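Local atomic coordinates of nitrogenase molybdenum-iron protein beta chain (Clostridium pasteurianum, PDB entry 4WES), a protein that forms, with the alpha chain, the molybdenum-iron component of nitrogenase, which reduces dinitrogen to ammonium, and shares with it an eight-iron, seven-sulfur cluster. Residues 367-372 and 378-383; 18-23 and 316-321; 97-102 and 224-229. All coordinates share one frame; numbering follows the deposited sequence. Where two conformers were deposited one is given.

How the contacts relate
Contact 1 and contact 2 belong to the same five-stranded parallel sheet and touch each other, with Gly372 O 3.7 Å from Ala20 CB; their centres are about 12 Å apart. Contact 1 sits at an outermost strand, 367-370, partly buried, and uses lysine chains on a tryptophan. Contact 2 is buried near the strand 314-318 in the middle of that sheet, where a methyl contact and a water bridge join the cluster-bearing loop to the strand end. Contact 3 lies across the chain's centre, about 41 Å from contact 1 between centres, in a different parallel sheet; it is partly buried, and its chemistry is almost purely aliphatic.

Contact 1: residues 367-372 and 378-383; sequences KVKVEG and HQWIKN
Lys367 lays its extended chain over one face of the Trp380 indole, the strand-to-helix packing of an open alpha/beta layer: strand 367-370 is an outermost strand of a five-stranded parallel sheet, and helix 374-383, which follows it in sequence, packs on that sheet. The methylenes do the covering. CD of Lys367 sits 3.8 Å from the centroid of the Trp380 five-membered ring and 13° off its normal, a CH-pi contact, while CB of Lys367 is near the far side of the six-membered ring, 3.8 Å from Trp380 CZ3. The charged end continues past CD and remains above the indole: Lys367 NZ lies 4.1 Å from the centroid of the Trp380 five-membered ring, 27° from the normal, a cation-pi interaction. Because every torsion beyond CG is close to 180°, the lysine runs straight across the fused rings, with CB over one end and NZ over the other.

Lys369, two residues along the same strand, meets the tryptophan differently. Lys369 CB comes in at the ring edge, near the indole plane, 3.7 Å from Trp380 CH2, and the lysine chain crosses the indole at about a right angle. From there the ammonium goes on to a salt bridge with Asp376 at the start of the helix. The ring of Tyr340, on the neighbouring strand 337-343, also meets the indole, so the buried indole touches residues of two adjacent strands.

A water adds a polar tie between strand and helix. It accepts from the Lys367 ammonium and donates to the tryptophan's own backbone carbonyl, with the water oxygen 3.1 Å from Lys367 NZ and 3.0 Å from Trp380 O.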
ATOM      1  N   LYS B 367      -5.513 -10.910  24.702  1.00 11.71           N
ATOM      2  CA  LYS B 367      -5.678  -9.883  25.715  1.00 11.78           C
ATOM      3  C   LYS B 367      -6.596  -8.827  25.156  1.00 12.28           C
ATOM      4  O   LYS B 367      -6.304  -8.239  24.130  1.00 12.78           O
ATOM      5  CB  LYS B 367      -4.354  -9.254  26.155  1.00 13.14           C
ATOM      6  CG  LYS B 367      -3.357 -10.237  26.741  1.00 16.29           C
ATOM      7  CD  LYS B 367      -2.095  -9.552  27.264  1.00 19.40           C
ATOM      8  CE  LYS B 367      -1.158 -10.520  27.951  1.00 31.10           C
ATOM      9  NZ  LYS B 367       0.035  -9.806  28.500  1.00 37.98           N
ATOM     10  N   VAL B 368      -7.686  -8.573  25.858  1.00 12.22           N
ATOM     11  CA  VAL B 368      -8.689  -7.598  25.492  1.00 13.47           C
ATOM     12  C   VAL B 368      -8.766  -6.577  26.611  1.00 15.17           C
ATOM     13  O   VAL B 368      -8.894  -6.980  27.786  1.00 19.68           O
ATOM     14  CB  VAL B 368     -10.039  -8.298  25.328  1.00 15.08           C
ATOM     15  CG1 VAL B 368     -11.123  -7.315  24.985  1.00 15.48           C
ATOM     16  CG2 VAL B 368      -9.962  -9.399  24.278  1.00 16.25           C
ATOM     17  N   LYS B 369      -8.647  -5.295  26.324  1.00 12.27           N
ATOM     18  CA  LYS B 369      -8.670  -4.316  27.379  1.00 12.01           C
ATOM     19  C   LYS B 369      -9.454  -3.076  26.977  1.00 10.55           C
ATOM     20  O   LYS B 369      -9.228  -2.463  25.925  1.00 12.41           O
ATOM     21  CB  LYS B 369      -7.259  -3.910  27.805  1.00 12.82           C
ATOM     22  CG  LYS B 369      -7.234  -3.007  29.026  1.00 13.11           C
ATOM     23  CD  LYS B 369      -5.816  -2.754  29.526  1.00 14.72           C
ATOM     24  CE  LYS B 369      -5.804  -1.787  30.663  1.00 18.26           C
ATOM     25  NZ  LYS B 369      -4.418  -1.525  31.158  1.00 25.18           N
ATOM     26  N   VAL B 370     -10.371  -2.700  27.849  1.00 10.47           N
ATOM     27  CA  VAL B 370     -11.100  -1.446  27.785  1.00 10.32           C
ATOM     28  C   VAL B 370     -10.323  -0.409  28.615  1.00  9.81           C
ATOM     29  O   VAL B 370      -9.836  -0.715  29.718  1.00 11.14           O
ATOM     30  CB  VAL B 370     -12.513  -1.644  28.324  1.00 11.98           C
ATOM     31  CG1 VAL B 370     -13.249  -0.340  28.529  1.00 13.20           C
ATOM     32  CG2 VAL B 370     -13.290  -2.558  27.395  1.00 14.57           C
ATOM     33  N   GLU B 371     -10.215   0.806  28.107  1.00 10.45           N
ATOM     34  CA  GLU B 371      -9.382   1.815  28.733  1.00 10.41           C
ATOM     35  C   GLU B 371      -7.923   1.349  28.830  1.00 10.52           C
ATOM     36  O   GLU B 371      -7.219   1.642  29.790  1.00 12.06           O
ATOM     37  CB  GLU B 371      -9.941   2.331  30.046  1.00 11.13           C
ATOM     38  CG  GLU B 371     -11.291   3.005  29.900  1.00 12.25           C
ATOM     39  CD  GLU B 371     -11.766   3.572  31.197  1.00 13.38           C
ATOM     40  OE1 GLU B 371     -11.467   4.743  31.510  1.00 15.91           O
ATOM     41  OE2 GLU B 371     -12.401   2.827  31.938  1.00 20.83           O
ATOM     42  N   GLY B 372      -7.468   0.661  27.796  1.00 10.40           N
ATOM     43  CA  GLY B 372      -6.034   0.416  27.610  1.00 10.45           C
ATOM     44  C   GLY B 372      -5.470   1.479  26.670  1.00  9.32           C
ATOM     45  O   GLY B 372      -6.203   2.265  26.077  1.00 10.04           O
ATOM     46  N   HIS B 378       2.137  -2.033  23.382  1.00  8.44           N
ATOM     47  CA  HIS B 378       3.557  -2.214  23.102  1.00  8.98           C
ATOM     48  C   HIS B 378       4.188  -3.187  24.101  1.00  9.34           C
ATOM     49  O   HIS B 378       4.943  -4.092  23.720  1.00  9.90           O
ATOM     50  CB  HIS B 378       4.264  -0.873  23.061  1.00  8.55           C
ATOM     51  CG  HIS B 378       5.650  -0.970  22.525  1.00  9.04           C
ATOM     52  ND1 HIS B 378       6.526   0.078  22.616  1.00  9.64           N
ATOM     53  CD2 HIS B 378       6.295  -1.970  21.866  1.00  9.36           C
ATOM     54  CE1 HIS B 378       7.667  -0.283  22.054  1.00  9.69           C
ATOM     55  NE2 HIS B 378       7.540  -1.519  21.570  1.00  9.88           N
ATOM     56  N   GLN B 379       3.914  -2.986  25.384  1.00  9.23           N
ATOM     57  CA  GLN B 379       4.451  -3.915  26.393  1.00  9.52           C
ATOM     58  C   GLN B 379       4.034  -5.349  26.101  1.00  9.81           C
ATOM     59  O   GLN B 379       4.853  -6.285  26.218  1.00 11.03           O
ATOM     60  CB  GLN B 379       4.027  -3.543  27.806  1.00 10.35           C
ATOM     61  CG  GLN B 379       4.576  -2.204  28.272  1.00 11.21           C
ATOM     62  CD  GLN B 379       4.654  -2.154  29.805  1.00 11.80           C
ATOM     63  OE1 GLN B 379       3.645  -2.075  30.489  1.00 14.57           O
ATOM     64  NE2 GLN B 379       5.854  -2.272  30.311  1.00 12.98           N
ATOM     65  N   TRP B 380       2.772  -5.565  25.754  1.00 10.08           N
ATOM     66  CA  TRP B 380       2.324  -6.916  25.448  1.00  9.60           C
ATOM     67  C   TRP B 380       3.096  -7.505  24.271  1.00 10.15           C
ATOM     68  O   TRP B 380       3.489  -8.675  24.321  1.00 10.97           O
ATOM     69  CB  TRP B 380       0.826  -6.933  25.158  1.00 10.75           C
ATOM     70  CG  TRP B 380      -0.023  -6.413  26.261  1.00 11.69           C
ATOM     71  CD1 TRP B 380       0.331  -6.169  27.576  1.00 13.36           C
ATOM     72  CD2 TRP B 380      -1.389  -6.059  26.151  1.00 11.99           C
ATOM     73  NE1 TRP B 380      -0.743  -5.669  28.269  1.00 15.89           N
ATOM     74  CE2 TRP B 380      -1.805  -5.583  27.407  1.00 14.47           C
ATOM     75  CE3 TRP B 380      -2.303  -6.092  25.094  1.00 12.60           C
ATOM     76  CZ2 TRP B 380      -3.111  -5.164  27.637  1.00 18.67           C
ATOM     77  CZ3 TRP B 380      -3.587  -5.674  25.322  1.00 15.24           C
ATOM     78  CH2 TRP B 380      -3.977  -5.226  26.583  1.00 16.89           C
ATOM     79  N   ILE B 381       3.292  -6.695  23.231  1.00  9.76           N
ATOM     80  CA  ILE B 381       4.025  -7.142  22.053  1.00  9.25           C
ATOM     81  C   ILE B 381       5.445  -7.551  22.394  1.00 10.60           C
ATOM     82  O   ILE B 381       5.966  -8.510  21.847  1.00 10.90           O
ATOM     83  CB  ILE B 381       3.971  -6.064  20.967  1.00  9.75           C
ATOM     84  CG1 ILE B 381       2.563  -6.009  20.368  1.00  9.92           C
ATOM     85  CG2 ILE B 381       5.000  -6.292  19.893  1.00 10.67           C
ATOM     86  CD1 ILE B 381       2.292  -4.775  19.521  1.00 10.09           C
ATOM     87  N   LYS B 382       6.067  -6.823  23.327  1.00 10.15           N
ATOM     88  CA  LYS B 382       7.419  -7.197  23.737  0.50 10.75           C
ATOM     89  C   LYS B 382       7.497  -8.561  24.422  1.00 12.46           C
ATOM     90  O   LYS B 382       8.568  -9.185  24.458  1.00 15.59           O
ATOM     91  CB  LYS B 382       8.008  -6.143  24.679  0.50 11.81           C
ATOM     92  CG  LYS B 382       8.292  -4.815  24.009  0.50 12.55           C
ATOM     93  CD  LYS B 382       8.757  -3.790  25.027  0.50 12.81           C
ATOM     94  CE  LYS B 382       9.180  -2.523  24.331  0.50 15.15           C
ATOM     95  NZ  LYS B 382      10.346  -2.768  23.428  0.50 21.26           N
ATOM     96  N   ASN B 383       6.378  -8.991  24.998  1.00 11.61           N
ATOM     97  CA  ASN B 383       6.301 -10.304  25.628  1.00 11.93           C
ATOM     98  C   ASN B 383       5.892 -11.419  24.692  1.00 12.59           C
ATOM     99  O   ASN B 383       6.370 -12.542  24.848  1.00 14.92           O
ATOM    100  CB  ASN B 383       5.401 -10.231  26.848  1.00 13.41           C
ATOM    101  CG  ASN B 383       6.078  -9.513  27.993  1.00 13.88           C
ATOM    102  OD1 ASN B 383       6.770 -10.143  28.778  1.00 18.64           O
ATOM    103  ND2 ASN B 383       5.906  -8.209  28.080  1.00 12.74           N
TER
HETATM  104  O   HOH W   1       1.794 -10.529  26.032  1.00 19.61           O

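Contact 2: residues 18-23 and 316-321; sequences NPAKTC and ALLGDP. With CLF (Fe(8)-S(7) cluster), chain H.
Ala20 turns its methyl toward Leu318, and this is the apolar, better-packed side of the contact: Ala20 CB to Leu318 CD2, at 4.3 Å, is the closest approach between side chains of the two segments, and a light one. It joins the loop 18-23 to the C-terminal end of strand 314-318, the middle strand of a five-stranded parallel sheet of the alpha/beta type, at the point where the chain leaves the sheet for helix 321-333. The leucine reaches the loop through its CD2 branch and also packs on Phe374 and Val377 of helix 374-383 and on Val342 of the adjacent strand, so that the alanine methyl joins an apolar cluster.

The other half is looser and polar. Beyond Leu318 the two backbones come closest at Ala20 and Gly319, whose CA atoms are 6.1 Å apart, and a water sits between Ala20 and Asp320. Its oxygen is 2.8 Å from Ala20 O and 2.7 Å from Asp320 OD1, and it can donate to either, a loop carbonyl or a carboxylate; other acceptors also compete for its two protons. The second carboxylate oxygen, OD2, is hydrogen-bonded to NE2 of His146, whose ND1 takes the N-H of Thr22. The imidazole thus links Asp320 to the loop by a second route, beside the water.

Further along, the loop turns to the alpha chain: Lys21 forms a salt bridge with Asp109 of that chain, and the segment ends at a ligand of the iron-sulfur cluster shared by both chains. In Cys23 the first torsion (chi1 55°) places the sulfur between backbone N and carbonyl carbon, and Cys23 SG binds iron FE7 of the cluster at 2.3 Å.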
ATOM      1  N   ASN B  18       0.054   7.673  26.073  1.00  7.74           N
ATOM      2  CA  ASN B  18      -0.167   7.328  24.665  1.00  7.87           C
ATOM      3  C   ASN B  18      -1.585   6.779  24.453  1.00  7.70           C
ATOM      4  O   ASN B  18      -1.791   5.616  24.071  1.00  7.98           O
ATOM      5  CB  ASN B  18       0.896   6.378  24.146  1.00  7.98           C
ATOM      6  CG  ASN B  18       2.280   6.985  24.135  1.00  8.36           C
ATOM      7  OD1 ASN B  18       2.472   8.133  24.521  1.00  9.13           O
ATOM      8  ND2 ASN B  18       3.253   6.202  23.686  1.00  9.25           N
ATOM      9  N   PRO B  19      -2.599   7.605  24.724  1.00  7.90           N
ATOM     10  CA  PRO B  19      -3.980   7.122  24.813  1.00  7.89           C
ATOM     11  C   PRO B  19      -4.578   6.627  23.488  1.00  7.89           C
ATOM     12  O   PRO B  19      -4.271   7.143  22.417  1.00  8.28           O
ATOM     13  CB  PRO B  19      -4.719   8.340  25.349  1.00  8.90           C
ATOM     14  CG  PRO B  19      -3.976   9.495  24.793  1.00  8.97           C
ATOM     15  CD  PRO B  19      -2.525   9.062  24.960  1.00  8.32           C
ATOM     16  N   ALA B  20      -5.512   5.688  23.640  1.00  8.54           N
ATOM     17  CA  ALA B  20      -6.287   5.125  22.540  1.00  8.73           C
ATOM     18  C   ALA B  20      -7.694   5.760  22.486  1.00  8.50           C
ATOM     19  O   ALA B  20      -8.698   5.075  22.266  1.00  8.73           O
ATOM     20  CB  ALA B  20      -6.340   3.623  22.637  1.00  9.53           C
ATOM     21  N   LYS B  21      -7.726   7.077  22.654  1.00  8.41           N
ATOM     22  CA  LYS B  21      -8.946   7.878  22.587  1.00  8.18           C
ATOM     23  C   LYS B  21      -8.519   9.332  22.602  1.00  8.14           C
ATOM     24  O   LYS B  21      -7.375   9.655  22.981  1.00  8.99           O
ATOM     25  CB  LYS B  21      -9.862   7.638  23.806  1.00  9.21           C
ATOM     26  CG  LYS B  21      -9.205   7.955  25.148  1.00  9.20           C
ATOM     27  CD  LYS B  21     -10.182   8.164  26.284  1.00  9.55           C
ATOM     28  CE  LYS B  21      -9.426   8.439  27.581  1.00 10.47           C
ATOM     29  NZ  LYS B  21     -10.321   8.738  28.725  1.00 11.19           N
ATOM     30  N   THR B  22      -9.453  10.221  22.247  1.00  8.25           N
ATOM     31  CA  THR B  22      -9.327  11.609  22.623  1.00  7.97           C
ATOM     32  C   THR B  22     -10.669  12.058  23.261  1.00  8.67           C
ATOM     33  O   THR B  22     -11.480  11.201  23.583  1.00  8.87           O
ATOM     34  CB  THR B  22      -8.845  12.485  21.454  1.00  8.66           C
ATOM     35  OG1 THR B  22      -8.549  13.769  21.993  1.00  8.65           O
ATOM     36  CG2 THR B  22      -9.812  12.565  20.296  1.00  9.36           C
ATOM     37  N   CYS B  23     -10.820  13.346  23.529  1.00  8.24           N
ATOM     38  CA  CYS B  23     -11.983  13.796  24.304  1.00  8.52           C
ATOM     39  C   CYS B  23     -13.217  14.037  23.455  1.00  8.60           C
ATOM     40  O   CYS B  23     -13.179  14.203  22.227  1.00  8.48           O
ATOM     41  CB  CYS B  23     -11.648  15.036  25.136  1.00  9.38           C
ATOM     42  SG  CYS B  23     -10.964  16.455  24.235  1.00  8.65           S
ATOM     43  N   ALA B 316      -2.620  -7.281  16.381  1.00  8.56           N
ATOM     44  CA  ALA B 316      -2.876  -6.282  17.435  1.00  8.77           C
ATOM     45  C   ALA B 316      -3.726  -5.184  16.845  1.00  8.52           C
ATOM     46  O   ALA B 316      -3.417  -4.679  15.764  1.00  9.14           O
ATOM     47  CB  ALA B 316      -1.567  -5.701  17.943  1.00  9.63           C
ATOM     48  N   LEU B 317      -4.805  -4.819  17.546  1.00  8.57           N
ATOM     49  CA  LEU B 317      -5.759  -3.814  17.091  1.00  9.70           C
ATOM     50  C   LEU B 317      -6.033  -2.820  18.193  1.00  8.46           C
ATOM     51  O   LEU B 317      -6.282  -3.225  19.330  1.00  9.83           O
ATOM     52  CB  LEU B 317      -7.141  -4.437  16.697  1.00 14.27           C
ATOM     53  CG  LEU B 317      -7.210  -5.555  15.727  1.00 14.79           C
ATOM     54  CD1 LEU B 317      -7.143  -6.876  16.429  1.00 14.24           C
ATOM     55  CD2 LEU B 317      -8.504  -5.382  14.973  1.00 20.85           C
ATOM     56  N   LEU B 318      -5.997  -1.531  17.864  1.00  8.24           N
ATOM     57  CA  LEU B 318      -6.403  -0.493  18.793  1.00  8.26           C
ATOM     58  C   LEU B 318      -7.294   0.476  18.074  1.00  8.28           C
ATOM     59  O   LEU B 318      -6.982   0.899  16.960  1.00  9.90           O
ATOM     60  CB  LEU B 318      -5.234   0.365  19.351  1.00  9.75           C
ATOM     61  CG  LEU B 318      -4.162  -0.366  20.120  1.00 10.36           C
ATOM     62  CD1 LEU B 318      -3.040  -0.785  19.191  1.00 11.59           C
ATOM     63  CD2 LEU B 318      -3.676   0.523  21.282  1.00 11.31           C
ATOM     64  N   GLY B 319      -8.363   0.920  18.733  1.00  8.59           N
ATOM     65  CA  GLY B 319      -9.210   1.968  18.174  1.00  9.17           C
ATOM     66  C   GLY B 319     -10.508   2.132  18.896  1.00  8.48           C
ATOM     67  O   GLY B 319     -10.607   1.863  20.100  1.00  9.63           O
ATOM     68  N   ASP B 320     -11.496   2.620  18.172  1.00  9.28           N
ATOM     69  CA  ASP B 320     -12.768   2.977  18.750  1.00  9.90           C
ATOM     70  C   ASP B 320     -13.671   1.739  18.799  1.00  9.95           C
ATOM     71  O   ASP B 320     -13.549   0.810  17.993  1.00 11.74           O
ATOM     72  CB  ASP B 320     -13.380   4.114  17.928  1.00 11.27           C
ATOM     73  CG  ASP B 320     -12.580   5.367  17.991  1.00 10.51           C
ATOM     74  OD1 ASP B 320     -11.826   5.563  18.976  1.00 10.30           O
ATOM     75  OD2 ASP B 320     -12.714   6.219  17.074  1.00 11.81           O
ATOM     76  N   PRO B 321     -14.615   1.684  19.764  1.00  9.83           N
ATOM     77  CA  PRO B 321     -15.204   0.381  20.065  1.00 10.38           C
ATOM     78  C   PRO B 321     -16.035  -0.199  18.943  1.00  9.43           C
ATOM     79  O   PRO B 321     -15.947  -1.404  18.660  1.00 10.02           O
ATOM     80  CB  PRO B 321     -16.058   0.626  21.319  1.00 11.49           C
ATOM     81  CG  PRO B 321     -15.662   1.919  21.857  1.00 21.10           C
ATOM     82  CD  PRO B 321     -14.902   2.684  20.799  1.00 10.96           C
TER
HETATM   83 FE1  CLF H 604      -8.557  23.998  28.335  1.00  8.84          FE
HETATM   84 FE2  CLF H 604      -8.791  23.237  25.968  1.00  9.41          FE
HETATM   85 FE3  CLF H 604      -6.391  24.430  26.642  1.00  8.59          FE
HETATM   86 FE4  CLF H 604      -7.100  21.971  27.536  1.00  8.55          FE
HETATM   87  S1  CLF H 604      -9.456  21.833  27.898  1.00  9.07           S
HETATM   88  S2A CLF H 604      -8.473  25.444  26.505  1.00  9.11           S
HETATM   89  S4A CLF H 604      -6.669  22.551  25.376  1.00  9.16           S
HETATM   90  S3A CLF H 604      -6.303  23.696  28.855  1.00  8.69           S
HETATM   91 FE5  CLF H 604      -8.197  18.774  26.848  0.66 11.95          FE
HETATM   92 FE6  CLF H 604     -11.550  18.970  28.189  0.66 10.01          FE
HETATM   93 FE7  CLF H 604     -10.628  18.228  25.707  1.00  8.51          FE
HETATM   94 FE8  CLF H 604     -10.450  20.900  25.967  1.00  9.34          FE
HETATM   95  S2B CLF H 604      -9.807  17.549  27.744  1.00  9.43           S
HETATM   96  S3B CLF H 604     -12.368  19.692  26.149  1.00  9.35           S
HETATM   97  S4B CLF H 604      -8.951  19.549  24.828  1.00  8.70           S
HETATM   98  O   HOH W   2     -11.423   4.911  21.603  1.00 10.24           O

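Contact 3: residues 97-102 and 224-229; sequences PDIIAV and TKIEDL
Ile226 pushes the end of its side chain, CD1, into the angle between Asp98 and Ile99, and these aliphatic touches make up the contact. CD1 of Ile226 meets the branch methyl CG2 of Ile99 at 3.8 Å, and the same CD1 lies 3.9 Å from CB of Ile99. The two isoleucine side chains run antiparallel, side by side: CG2 of Ile99 lies against CD1 and, at 4.2 Å, CG1 of Ile226. Torsion explains which branch does the touching: CG1 of Ile99 is anti to the backbone N (chi1 -179°), so that this arm points away from Ile226, while CG2 takes the place between N and carbonyl carbon and faces the helix. CG1 of Ile226 lies opposite its carbonyl carbon (chi1 -71°), which carries CD1 to the strand.

The strand belongs to a four-stranded parallel sheet, in which 99-104 lies between strands 38-43 and 133-136, as in a Rossmann-like alpha/beta domain. Helix 226-231 begins right after Lys225, so Ile226 occupies its first turn and brings the start of the helix against the start of strand 99-104, where it also packs on Leu133 of the neighbouring strand. Ile99 in turn is covered by Ile35, Cys38, Leu133 and Ile135.

The polar contacts of Asp98 are made outside the two segments. It offers the helix only its CB, Asp98 CB lying 3.8 Å from Ile226 CD1; its carboxylate is held within its own part of the fold, OD1 in a salt bridge to Lys132 and OD2 in a hydrogen bond from Asn37. In the helix, Leu229 N donates to the carbonyl of Lys225, with Leu229 N and Lys225 O 2.9 Å apart.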
ATOM      1  N   PRO B  97     -24.232  30.955   9.005  1.00 12.44           N
ATOM      2  CA  PRO B  97     -24.689  29.579   8.912  1.00 11.80           C
ATOM      3  C   PRO B  97     -26.220  29.550   8.985  1.00 11.90           C
ATOM      4  O   PRO B  97     -26.837  30.523   9.436  1.00 13.28           O
ATOM      5  CB  PRO B  97     -24.067  28.935  10.156  1.00 12.04           C
ATOM      6  CG  PRO B  97     -24.045  30.050  11.139  1.00 12.55           C
ATOM      7  CD  PRO B  97     -23.707  31.281  10.342  1.00 12.81           C
ATOM      8  N   ASP B  98     -26.817  28.416   8.612  1.00 11.66           N
ATOM      9  CA  ASP B  98     -28.261  28.219   8.833  1.00 12.28           C
ATOM     10  C   ASP B  98     -28.534  27.703  10.256  1.00 12.45           C
ATOM     11  O   ASP B  98     -29.628  27.889  10.797  1.00 14.28           O
ATOM     12  CB  ASP B  98     -28.849  27.276   7.792  1.00 12.68           C
ATOM     13  CG  ASP B  98     -28.909  27.892   6.416  1.00 13.85           C
ATOM     14  OD1 ASP B  98     -28.746  29.119   6.283  1.00 17.21           O
ATOM     15  OD2 ASP B  98     -29.120  27.127   5.461  1.00 14.88           O
ATOM     16  N   ILE B  99     -27.533  27.021  10.834  1.00 11.90           N
ATOM     17  CA  ILE B  99     -27.649  26.416  12.147  1.00 11.41           C
ATOM     18  C   ILE B  99     -26.292  26.468  12.832  1.00 11.61           C
ATOM     19  O   ILE B  99     -25.272  26.183  12.219  1.00 11.85           O
ATOM     20  CB  ILE B  99     -28.218  24.981  12.057  1.00 11.83           C
ATOM     21  CG1 ILE B  99     -28.368  24.361  13.436  1.00 12.66           C
ATOM     22  CG2 ILE B  99     -27.412  24.089  11.119  1.00 12.80           C
ATOM     23  CD1 ILE B  99     -29.179  23.075  13.437  1.00 14.08           C
ATOM     24  N   ILE B 100     -26.309  26.872  14.103  1.00 11.85           N
ATOM     25  CA  ILE B 100     -25.142  26.794  14.976  1.00 10.76           C
ATOM     26  C   ILE B 100     -25.343  25.583  15.876  1.00 11.45           C
ATOM     27  O   ILE B 100     -26.355  25.488  16.555  1.00 11.97           O
ATOM     28  CB  ILE B 100     -24.976  28.077  15.808  1.00 11.47           C
ATOM     29  CG1 ILE B 100     -24.804  29.304  14.903  1.00 12.25           C
ATOM     30  CG2 ILE B 100     -23.806  27.926  16.768  1.00 13.69           C
ATOM     31  CD1 ILE B 100     -24.762  30.608  15.654  1.00 13.30           C
ATOM     32  N   ALA B 101     -24.375  24.654  15.867  1.00 10.96           N
ATOM     33  CA  ALA B 101     -24.481  23.466  16.697  1.00 10.67           C
ATOM     34  C   ALA B 101     -23.428  23.559  17.799  1.00 10.34           C
ATOM     35  O   ALA B 101     -22.243  23.380  17.565  1.00 10.64           O
ATOM     36  CB  ALA B 101     -24.273  22.215  15.885  1.00 11.47           C
ATOM     37  N   VAL B 102     -23.898  23.871  18.998  1.00 10.59           N
ATOM     38  CA  VAL B 102     -23.030  24.123  20.152  1.00 10.79           C
ATOM     39  C   VAL B 102     -22.701  22.819  20.879  1.00 10.21           C
ATOM     40  O   VAL B 102     -23.585  21.999  21.144  1.00 11.27           O
ATOM     41  CB  VAL B 102     -23.750  25.070  21.140  1.00 10.41           C
ATOM     42  CG1 VAL B 102     -22.854  25.324  22.349  1.00 11.95           C
ATOM     43  CG2 VAL B 102     -24.105  26.382  20.449  1.00 11.26           C
ATOM     44  N   THR B 224     -26.358  16.600   5.978  1.00 11.74           N
ATOM     45  CA  THR B 224     -27.811  16.397   5.944  1.00 11.89           C
ATOM     46  C   THR B 224     -28.522  17.723   6.136  1.00 12.33           C
ATOM     47  O   THR B 224     -28.137  18.525   6.972  1.00 12.53           O
ATOM     48  CB  THR B 224     -28.212  15.409   7.026  1.00 12.32           C
ATOM     49  OG1 THR B 224     -27.380  14.257   6.844  1.00 15.63           O
ATOM     50  CG2 THR B 224     -29.692  15.014   6.919  1.00 12.74           C
ATOM     51  N   LYS B 225     -29.545  17.986   5.317  1.00 12.96           N
ATOM     52  CA  LYS B 225     -30.266  19.233   5.387  1.00 14.00           C
ATOM     53  C   LYS B 225     -31.157  19.289   6.607  1.00 12.93           C
ATOM     54  O   LYS B 225     -31.757  18.282   7.014  1.00 13.25           O
ATOM     55  CB  LYS B 225     -31.109  19.434   4.109  1.00 16.44           C
ATOM     56  CG  LYS B 225     -30.209  19.585   2.885  1.00 25.79           C
ATOM     57  CD  LYS B 225     -30.858  20.325   1.752  1.00 29.08           C
ATOM     58  CE  LYS B 225     -29.822  20.984   0.859  1.00 40.58           C
ATOM     59  NZ  LYS B 225     -28.790  20.019   0.410  1.00 36.08           N
ATOM     60  N   ILE B 226     -31.273  20.494   7.165  1.00 14.15           N
ATOM     61  CA  ILE B 226     -32.138  20.729   8.322  1.00 13.54           C
ATOM     62  C   ILE B 226     -33.551  20.185   8.121  1.00 14.00           C
ATOM     63  O   ILE B 226     -34.106  19.563   9.018  1.00 15.85           O
ATOM     64  CB  ILE B 226     -32.170  22.238   8.632  1.00 15.23           C
ATOM     65  CG1 ILE B 226     -30.832  22.713   9.205  1.00 15.58           C
ATOM     66  CG2 ILE B 226     -33.307  22.600   9.592  1.00 18.90           C
ATOM     67  CD1 ILE B 226     -30.610  24.196   9.079  1.00 16.72           C
ATOM     68  N   GLU B 227     -34.122  20.377   6.945  1.00 14.87           N
ATOM     69  CA  GLU B 227     -35.495  19.921   6.740  1.00 15.37           C
ATOM     70  C   GLU B 227     -35.582  18.409   6.826  1.00 14.94           C
ATOM     71  O   GLU B 227     -36.583  17.861   7.278  1.00 15.85           O
ATOM     72  CB  GLU B 227     -36.041  20.430   5.411  1.00 20.34           C
ATOM     73  CG  GLU B 227     -35.080  20.213   4.240  1.00 34.15           C
ATOM     74  CD  GLU B 227     -34.142  21.401   3.905  1.00 53.47           C
ATOM     75  OE1 GLU B 227     -33.412  21.995   4.805  1.00 23.27           O
ATOM     76  OE2 GLU B 227     -34.132  21.701   2.668  1.00 40.45           O
ATOM     77  N   ASP B 228     -34.532  17.721   6.391  1.00 14.50           N
ATOM     78  CA  ASP B 228     -34.511  16.277   6.516  1.00 14.40           C
ATOM     79  C   ASP B 228     -34.256  15.798   7.932  1.00 14.51           C
ATOM     80  O   ASP B 228     -34.789  14.759   8.351  1.00 14.52           O
ATOM     81  CB  ASP B 228     -33.531  15.678   5.509  1.00 15.52           C
ATOM     82  CG  ASP B 228     -33.991  15.922   4.072  1.00 18.27           C
ATOM     83  OD1 ASP B 228     -33.140  16.334   3.252  1.00 24.06           O
ATOM     84  OD2 ASP B 228     -35.222  15.699   3.788  1.00 19.52           O
ATOM     85  N   LEU B 229     -33.424  16.536   8.659  1.00 13.47           N
ATOM     86  CA  LEU B 229     -33.259  16.240  10.093  1.00 13.31           C
ATOM     87  C   LEU B 229     -34.597  16.369  10.839  1.00 14.70           C
ATOM     88  O   LEU B 229     -34.949  15.538  11.676  1.00 15.00           O
ATOM     89  CB  LEU B 229     -32.226  17.163  10.707  1.00 13.31           C
ATOM     90  CG  LEU B 229     -30.825  17.006  10.138  1.00 13.26           C
ATOM     91  CD1 LEU B 229     -29.890  18.056  10.682  1.00 14.06           C
ATOM     92  CD2 LEU B 229     -30.284  15.622  10.442  1.00 14.26           C
TER